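Side-chain contacts in adenine phosphoribosyltransferase (Leishmania donovani, PDB 1QB7), which probably catalyses the transfer of the 5-phosphoribosyl group of 5-phospho-alpha-D-ribose 1-diphosphate to adenine, yielding AMP and diphosphate in purine salvage: residues K3-S6 with F10-D13; D59-R64 with E170-L175. All coordinates share one frame; numbering follows the deposited sequence.

Contact 1. Residues K3-S6 with F10-D13; sequences KEVS and FLLD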
ATOM      1  N   LYS A   3     -23.025  14.668  -4.115  1.00 18.00           N
ATOM      2  CA  LYS A   3     -24.458  14.547  -4.366  1.00 18.74           C
ATOM      3  C   LYS A   3     -24.947  13.176  -3.920  1.00 19.43           C
ATOM      4  O   LYS A   3     -24.289  12.169  -4.166  1.00 20.19           O
ATOM      5  CB  LYS A   3     -24.736  14.707  -5.860  1.00 18.57           C
ATOM      6  CG  LYS A   3     -24.281  16.035  -6.417  1.00 24.25           C
ATOM      7  CD  LYS A   3     -24.445  16.113  -7.924  1.00 26.87           C
ATOM      8  CE  LYS A   3     -25.890  15.985  -8.342  1.00 29.05           C
ATOM      9  NZ  LYS A   3     -26.062  16.383  -9.766  1.00 31.48           N
ATOM     10  N   GLU A   4     -26.114  13.134  -3.287  1.00 19.08           N
ATOM     11  CA  GLU A   4     -26.682  11.875  -2.823  1.00 19.93           C
ATOM     12  C   GLU A   4     -27.354  11.113  -3.963  1.00 20.08           C
ATOM     13  O   GLU A   4     -28.476  11.426  -4.344  1.00 20.45           O
ATOM     14  CB  GLU A   4     -27.700  12.138  -1.716  1.00 20.79           C
ATOM     15  CG  GLU A   4     -28.256  10.876  -1.094  1.00 24.92           C
ATOM     16  CD  GLU A   4     -29.393  11.148  -0.135  1.00 27.01           C
ATOM     17  OE1 GLU A   4     -29.320  12.140   0.617  1.00 28.59           O
ATOM     18  OE2 GLU A   4     -30.364  10.366  -0.131  1.00 28.68           O
ATOM     19  N   VAL A   5     -26.672  10.099  -4.487  1.00 20.22           N
ATOM     20  CA  VAL A   5     -27.204   9.293  -5.585  1.00 20.91           C
ATOM     21  C   VAL A   5     -28.210   8.241  -5.122  1.00 21.30           C
ATOM     22  O   VAL A   5     -29.035   7.769  -5.901  1.00 24.46           O
ATOM     23  CB  VAL A   5     -26.072   8.638  -6.400  1.00 21.12           C
ATOM     24  CG1 VAL A   5     -25.207   9.712  -7.010  1.00 21.17           C
ATOM     25  CG2 VAL A   5     -25.233   7.715  -5.528  1.00 20.37           C
ATOM     26  N   SER A   6     -28.114   7.872  -3.852  1.00 19.75           N
ATOM     27  CA  SER A   6     -29.009   6.913  -3.212  1.00 21.55           C
ATOM     28  C   SER A   6     -28.784   7.161  -1.721  1.00 23.66           C
ATOM     29  O   SER A   6     -27.808   7.819  -1.344  1.00 22.28           O
ATOM     30  CB  SER A   6     -28.678   5.467  -3.612  1.00 23.26           C
ATOM     31  OG  SER A   6     -27.481   5.009  -3.018  1.00 26.77           O
ATOM     32  N   PHE A  10     -22.885   9.026  -1.576  1.00 18.41           N
ATOM     33  CA  PHE A  10     -22.594  10.263  -2.297  1.00 19.66           C
ATOM     34  C   PHE A  10     -21.537  10.156  -3.387  1.00 19.63           C
ATOM     35  O   PHE A  10     -20.556   9.425  -3.258  1.00 18.70           O
ATOM     36  CB  PHE A  10     -22.191  11.358  -1.303  1.00 17.67           C
ATOM     37  CG  PHE A  10     -23.203  11.592  -0.215  1.00 19.19           C
ATOM     38  CD1 PHE A  10     -23.308  10.714   0.860  1.00 18.44           C
ATOM     39  CD2 PHE A  10     -24.065  12.683  -0.270  1.00 20.11           C
ATOM     40  CE1 PHE A  10     -24.254  10.919   1.864  1.00 20.02           C
ATOM     41  CE2 PHE A  10     -25.015  12.895   0.729  1.00 19.70           C
ATOM     42  CZ  PHE A  10     -25.110  12.010   1.796  1.00 19.25           C
ATOM     43  N   LEU A  11     -21.740  10.923  -4.451  1.00 19.35           N
ATOM     44  CA  LEU A  11     -20.822  10.944  -5.578  1.00 18.95           C
ATOM     45  C   LEU A  11     -20.398  12.378  -5.853  1.00 19.28           C
ATOM     46  O   LEU A  11     -21.232  13.283  -5.873  1.00 20.17           O
ATOM     47  CB  LEU A  11     -21.504  10.362  -6.812  1.00 19.05           C
ATOM     48  CG  LEU A  11     -20.702  10.336  -8.111  1.00 20.58           C
ATOM     49  CD1 LEU A  11     -19.477   9.431  -7.969  1.00 18.97           C
ATOM     50  CD2 LEU A  11     -21.611   9.844  -9.223  1.00 18.54           C
ATOM     51  N   LEU A  12     -19.096  12.586  -6.028  1.00 17.96           N
ATOM     52  CA  LEU A  12     -18.567  13.909  -6.310  1.00 17.43           C
ATOM     53  C   LEU A  12     -19.175  14.413  -7.620  1.00 19.35           C
ATOM     54  O   LEU A  12     -19.243  13.677  -8.602  1.00 18.55           O
ATOM     55  CB  LEU A  12     -17.042  13.850  -6.421  1.00 16.52           C
ATOM     56  CG  LEU A  12     -16.321  15.181  -6.631  1.00 16.81           C
ATOM     57  CD1 LEU A  12     -16.610  16.116  -5.466  1.00 15.83           C
ATOM     58  CD2 LEU A  12     -14.825  14.949  -6.792  1.00 17.49           C
ATOM     59  N   ASP A  13     -19.673  15.643  -7.609  1.00 20.60           N
ATOM     60  CA  ASP A  13     -20.272  16.233  -8.801  1.00 23.35           C
ATOM     61  C   ASP A  13     -19.219  16.219  -9.916  1.00 23.19           C
ATOM     62  O   ASP A  13     -18.090  16.672  -9.712  1.00 24.18           O
ATOM     63  CB  ASP A  13     -20.744  17.656  -8.477  1.00 27.22           C
ATOM     64  CG  ASP A  13     -21.326  18.362  -9.673  1.00 31.79           C
ATOM     65  OD1 ASP A  13     -22.489  18.088 -10.030  1.00 34.82           O
ATOM     66  OD2 ASP A  13     -20.616  19.198 -10.257  1.00 35.80           O
TER
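The first two torsions of Lys3, chi1 at -59° and an extended chi2, lay its CD beside Asp13 OD1; the bend at chi3 (62°) then swings CE aside and leaves NZ at long range. Asp13 sends its carboxylate to meet the lysine with CG trans to the backbone N (chi1 178°). The closest approach is made by the aliphatic part of the lysine, CD of Lys3 lying 3.5 Å from OD1 of Asp13. Lys3 NZ stands 4.0 Å from the same OD1, a long salt bridge, while Asp13 OD2 is hydrogen-bonded to Ser15 OG.

The backbone of the hairpin of strands 2-4 and 9-12 carries this pair. Lys3 and Leu11 form an antiparallel hydrogen-bonded pair: Lys3 N donates to Leu11 O at 2.9 Å, and Leu11 N returns a bond of 2.9 Å to Lys3 O. That carbonyl oxygen also receives a CA-H...O contact, with Phe10 CA 3.2 Å from Lys3 O. Glu4 and Phe10 form the next, non-hydrogen-bonded pair. On their face of the sheet the methylenes of Glu4 lie against the aromatic ring, CG over one face and Glu4 CB 3.7 Å from Phe10 CE2; Lys198 adds a cation-pi contact to this ring. On the face of Lys3 and Leu11, Val5 CG1 reaches to 3.8 Å from Leu11 CB. The regular pairing gives way at Val5 and Ser6, which together face a single residue of the partner strand, a classic beta bulge.

The chemistry suggests that the two backbone bonds fix the alignment of this surface hairpin. The Lys3-Asp13 attraction is probably modest, since NZ and OD1 are far apart for a salt bridge, the groups are partly or fully exposed, and one carboxylate oxygen is engaged by Ser15.

Contact 2. Residues D59-R64 with E170-L175; sequences DFLVQR and EMVSIL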
ATOM      1  N   ASP A  59      -5.032  16.447  -2.033  1.00 16.90           N
ATOM      2  CA  ASP A  59      -5.490  17.790  -1.670  1.00 18.16           C
ATOM      3  C   ASP A  59      -6.964  17.836  -1.291  1.00 16.60           C
ATOM      4  O   ASP A  59      -7.329  18.425  -0.278  1.00 16.92           O
ATOM      5  CB  ASP A  59      -5.238  18.783  -2.811  1.00 17.11           C
ATOM      6  CG  ASP A  59      -3.769  19.074  -3.028  1.00 16.14           C
ATOM      7  OD1 ASP A  59      -2.958  18.840  -2.114  1.00 19.14           O
ATOM      8  OD2 ASP A  59      -3.425  19.554  -4.124  1.00 20.48           O
ATOM      9  N   PHE A  60      -7.803  17.211  -2.110  1.00 17.68           N
ATOM     10  CA  PHE A  60      -9.238  17.193  -1.873  1.00 18.57           C
ATOM     11  C   PHE A  60      -9.628  16.539  -0.544  1.00 18.73           C
ATOM     12  O   PHE A  60     -10.321  17.149   0.271  1.00 18.40           O
ATOM     13  CB  PHE A  60      -9.963  16.512  -3.040  1.00 18.39           C
ATOM     14  CG  PHE A  60     -11.462  16.508  -2.901  1.00 20.92           C
ATOM     15  CD1 PHE A  60     -12.222  17.572  -3.385  1.00 22.01           C
ATOM     16  CD2 PHE A  60     -12.112  15.466  -2.243  1.00 21.38           C
ATOM     17  CE1 PHE A  60     -13.606  17.600  -3.213  1.00 20.36           C
ATOM     18  CE2 PHE A  60     -13.497  15.485  -2.065  1.00 22.11           C
ATOM     19  CZ  PHE A  60     -14.242  16.559  -2.552  1.00 21.75           C
ATOM     20  N   LEU A  61      -9.174  15.306  -0.322  1.00 17.81           N
ATOM     21  CA  LEU A  61      -9.507  14.583   0.905  1.00 15.64           C
ATOM     22  C   LEU A  61      -8.924  15.220   2.164  1.00 16.78           C
ATOM     23  O   LEU A  61      -9.572  15.240   3.211  1.00 17.99           O
ATOM     24  CB  LEU A  61      -9.120  13.108   0.778  1.00 14.49           C
ATOM     25  CG  LEU A  61      -9.959  12.372  -0.277  1.00 16.72           C
ATOM     26  CD1 LEU A  61      -9.499  10.931  -0.441  1.00 15.73           C
ATOM     27  CD2 LEU A  61     -11.430  12.416   0.110  1.00 15.49           C
ATOM     28  N   VAL A  62      -7.715  15.767   2.063  1.00 17.05           N
ATOM     29  CA  VAL A  62      -7.107  16.437   3.210  1.00 18.23           C
ATOM     30  C   VAL A  62      -7.981  17.642   3.588  1.00 18.37           C
ATOM     31  O   VAL A  62      -8.328  17.820   4.757  1.00 19.72           O
ATOM     32  CB  VAL A  62      -5.652  16.889   2.904  1.00 18.58           C
ATOM     33  CG1 VAL A  62      -5.156  17.856   3.973  1.00 18.07           C
ATOM     34  CG2 VAL A  62      -4.731  15.668   2.841  1.00 18.31           C
ATOM     35  N   GLN A  63      -8.377  18.432   2.589  1.00 19.53           N
ATOM     36  CA  GLN A  63      -9.229  19.603   2.822  1.00 22.33           C
ATOM     37  C   GLN A  63     -10.551  19.171   3.435  1.00 22.03           C
ATOM     38  O   GLN A  63     -11.051  19.796   4.371  1.00 23.17           O
ATOM     39  CB  GLN A  63      -9.488  20.350   1.516  1.00 25.26           C
ATOM     40  CG  GLN A  63      -8.282  21.126   1.019  1.00 35.09           C
ATOM     41  CD  GLN A  63      -8.361  21.461  -0.459  1.00 40.99           C
ATOM     42  OE1 GLN A  63      -9.404  21.278  -1.095  1.00 44.05           O
ATOM     43  NE2 GLN A  63      -7.250  21.937  -1.020  1.00 41.94           N
ATOM     44  N   ARG A  64     -11.083  18.063   2.935  1.00 20.15           N
ATOM     45  CA  ARG A  64     -12.338  17.542   3.433  1.00 18.92           C
ATOM     46  C   ARG A  64     -12.275  17.240   4.922  1.00 19.74           C
ATOM     47  O   ARG A  64     -13.113  17.710   5.690  1.00 21.73           O
ATOM     48  CB  ARG A  64     -12.732  16.282   2.667  1.00 17.66           C
ATOM     49  CG  ARG A  64     -13.985  15.631   3.187  1.00 14.81           C
ATOM     50  CD  ARG A  64     -14.332  14.415   2.371  1.00 16.04           C
ATOM     51  NE  ARG A  64     -15.546  13.771   2.857  1.00 17.20           N
ATOM     52  CZ  ARG A  64     -16.777  14.229   2.654  1.00 17.14           C
ATOM     53  NH1 ARG A  64     -16.971  15.343   1.960  1.00 16.29           N
ATOM     54  NH2 ARG A  64     -17.819  13.564   3.140  1.00 17.29           N
ATOM     55  N   GLU A 170     -16.869   7.517   7.483  1.00 16.97           N
ATOM     56  CA  GLU A 170     -17.378   7.225   6.153  1.00 17.73           C
ATOM     57  C   GLU A 170     -16.453   6.252   5.440  1.00 17.66           C
ATOM     58  O   GLU A 170     -15.294   6.082   5.828  1.00 17.26           O
ATOM     59  CB  GLU A 170     -17.494   8.510   5.321  1.00 18.29           C
ATOM     60  CG  GLU A 170     -16.160   9.187   5.051  1.00 18.34           C
ATOM     61  CD  GLU A 170     -16.291  10.627   4.601  1.00 18.49           C
ATOM     62  OE1 GLU A 170     -17.347  11.246   4.834  1.00 20.12           O
ATOM     63  OE2 GLU A 170     -15.325  11.150   4.017  1.00 17.86           O
ATOM     64  N   MET A 171     -17.002   5.573   4.438  1.00 16.64           N
ATOM     65  CA  MET A 171     -16.252   4.644   3.611  1.00 16.45           C
ATOM     66  C   MET A 171     -15.967   5.433   2.342  1.00 19.04           C
ATOM     67  O   MET A 171     -16.897   5.844   1.649  1.00 18.45           O
ATOM     68  CB  MET A 171     -17.104   3.420   3.283  1.00 17.56           C
ATOM     69  CG  MET A 171     -16.509   2.474   2.234  1.00 20.21           C
ATOM     70  SD  MET A 171     -14.970   1.654   2.707  1.00 21.06           S
ATOM     71  CE  MET A 171     -14.123   1.577   1.124  1.00 22.62           C
ATOM     72  N   VAL A 172     -14.693   5.707   2.074  1.00 19.25           N
ATOM     73  CA  VAL A 172     -14.320   6.457   0.877  1.00 19.86           C
ATOM     74  C   VAL A 172     -13.593   5.605  -0.152  1.00 17.76           C
ATOM     75  O   VAL A 172     -12.773   4.755   0.192  1.00 17.42           O
ATOM     76  CB  VAL A 172     -13.475   7.731   1.221  1.00 23.18           C
ATOM     77  CG1 VAL A 172     -12.275   7.371   2.056  1.00 25.80           C
ATOM     78  CG2 VAL A 172     -13.021   8.449  -0.058  1.00 22.43           C
ATOM     79  N   SER A 173     -13.950   5.804  -1.415  1.00 16.54           N
ATOM     80  CA  SER A 173     -13.328   5.090  -2.519  1.00 16.55           C
ATOM     81  C   SER A 173     -13.079   6.065  -3.669  1.00 17.14           C
ATOM     82  O   SER A 173     -13.784   7.066  -3.803  1.00 17.64           O
ATOM     83  CB  SER A 173     -14.202   3.914  -2.980  1.00 15.92           C
ATOM     84  OG  SER A 173     -15.477   4.332  -3.430  1.00 16.52           O
ATOM     85  N   ILE A 174     -12.040   5.806  -4.454  1.00 15.99           N
ATOM     86  CA  ILE A 174     -11.717   6.656  -5.595  1.00 15.70           C
ATOM     87  C   ILE A 174     -12.794   6.416  -6.661  1.00 16.84           C
ATOM     88  O   ILE A 174     -13.349   7.352  -7.239  1.00 15.37           O
ATOM     89  CB  ILE A 174     -10.329   6.289  -6.208  1.00 15.26           C
ATOM     90  CG1 ILE A 174      -9.222   6.350  -5.145  1.00 14.03           C
ATOM     91  CG2 ILE A 174     -10.016   7.195  -7.388  1.00 14.05           C
ATOM     92  CD1 ILE A 174      -9.079   7.691  -4.446  1.00 14.01           C
ATOM     93  N   LEU A 175     -13.100   5.140  -6.876  1.00 16.01           N
ATOM     94  CA  LEU A 175     -14.071   4.728  -7.865  1.00 16.29           C
ATOM     95  C   LEU A 175     -15.129   3.797  -7.292  1.00 17.35           C
ATOM     96  O   LEU A 175     -14.828   2.920  -6.486  1.00 17.52           O
ATOM     97  CB  LEU A 175     -13.350   3.995  -8.989  1.00 15.88           C
ATOM     98  CG  LEU A 175     -14.213   3.611 -10.188  1.00 16.02           C
ATOM     99  CD1 LEU A 175     -14.460   4.842 -11.051  1.00 15.48           C
ATOM    100  CD2 LEU A 175     -13.505   2.538 -10.979  1.00 16.70           C
TER
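Helix 51-67 packs against strand 167-173 of the central sheet of the phosphoribosyltransferase domain, the two segments running roughly antiparallel, and they meet through Arg64 with Glu170 and Leu61 with Val172. The polar pair is a side-on, two-pronged salt bridge. Arg64 NE donates to Glu170 OE2 at 2.9 Å, in the guanidinium plane and onto the syn lone pair, and Arg64 NH2 donates to Glu170 OE1 at 2.9 Å, nearly straight at 173°. The flat groups meet edge to edge, their planes only 22° apart.

Arg64 leaves the helix fully extended from CG to NE. Glu170, with chi1 at 64° placing CG over its own backbone, stretches the rest of its chain toward the helix to meet it. Glu170 OE2 has a second donor in Tyr65 OH, so the buried carboxylate is gripped by three hydrogen bonds, two to OE2 and one to OE1, that fix its rotation and would probably favour its charged form. Ile200 of the neighbouring strand touches the side chains of both Arg64 and Glu170.

One helical turn from Arg64, the contact turns apolar: Leu61 CD2 lies 4.3 Å from Val172 CG2, a light touch within a larger hydrophobic layer that includes Ile89 from helix 86-93, packed on Leu61, and Ile200, packed on Val172. Such helix-on-sheet layering belongs to the alpha/beta, dinucleotide-binding-like core of type I phosphoribosyltransferases.

Contacts 1 and 2 sit 13 Å apart between centres and share one sheet. Strand 199-201 lies between strands 9-12 and 167-173: Phe10 bonds to Phe199 and Ser201 through the backbone, and Met171 to Lys198 and Ile200. A direct touch joins the contacts as well, with Leu12 CD1 3.8 Å from Phe60 CZ on helix 51-67. Neither contact forms the active site. The side chain of Val172 is about 8 Å from that of Asp145, a magnesium ligand, and about 12 Å from the bound magnesium ion. In contact 1, the side chain of Leu11 is about 11 Å from that of Val147, which lines the adenine pocket.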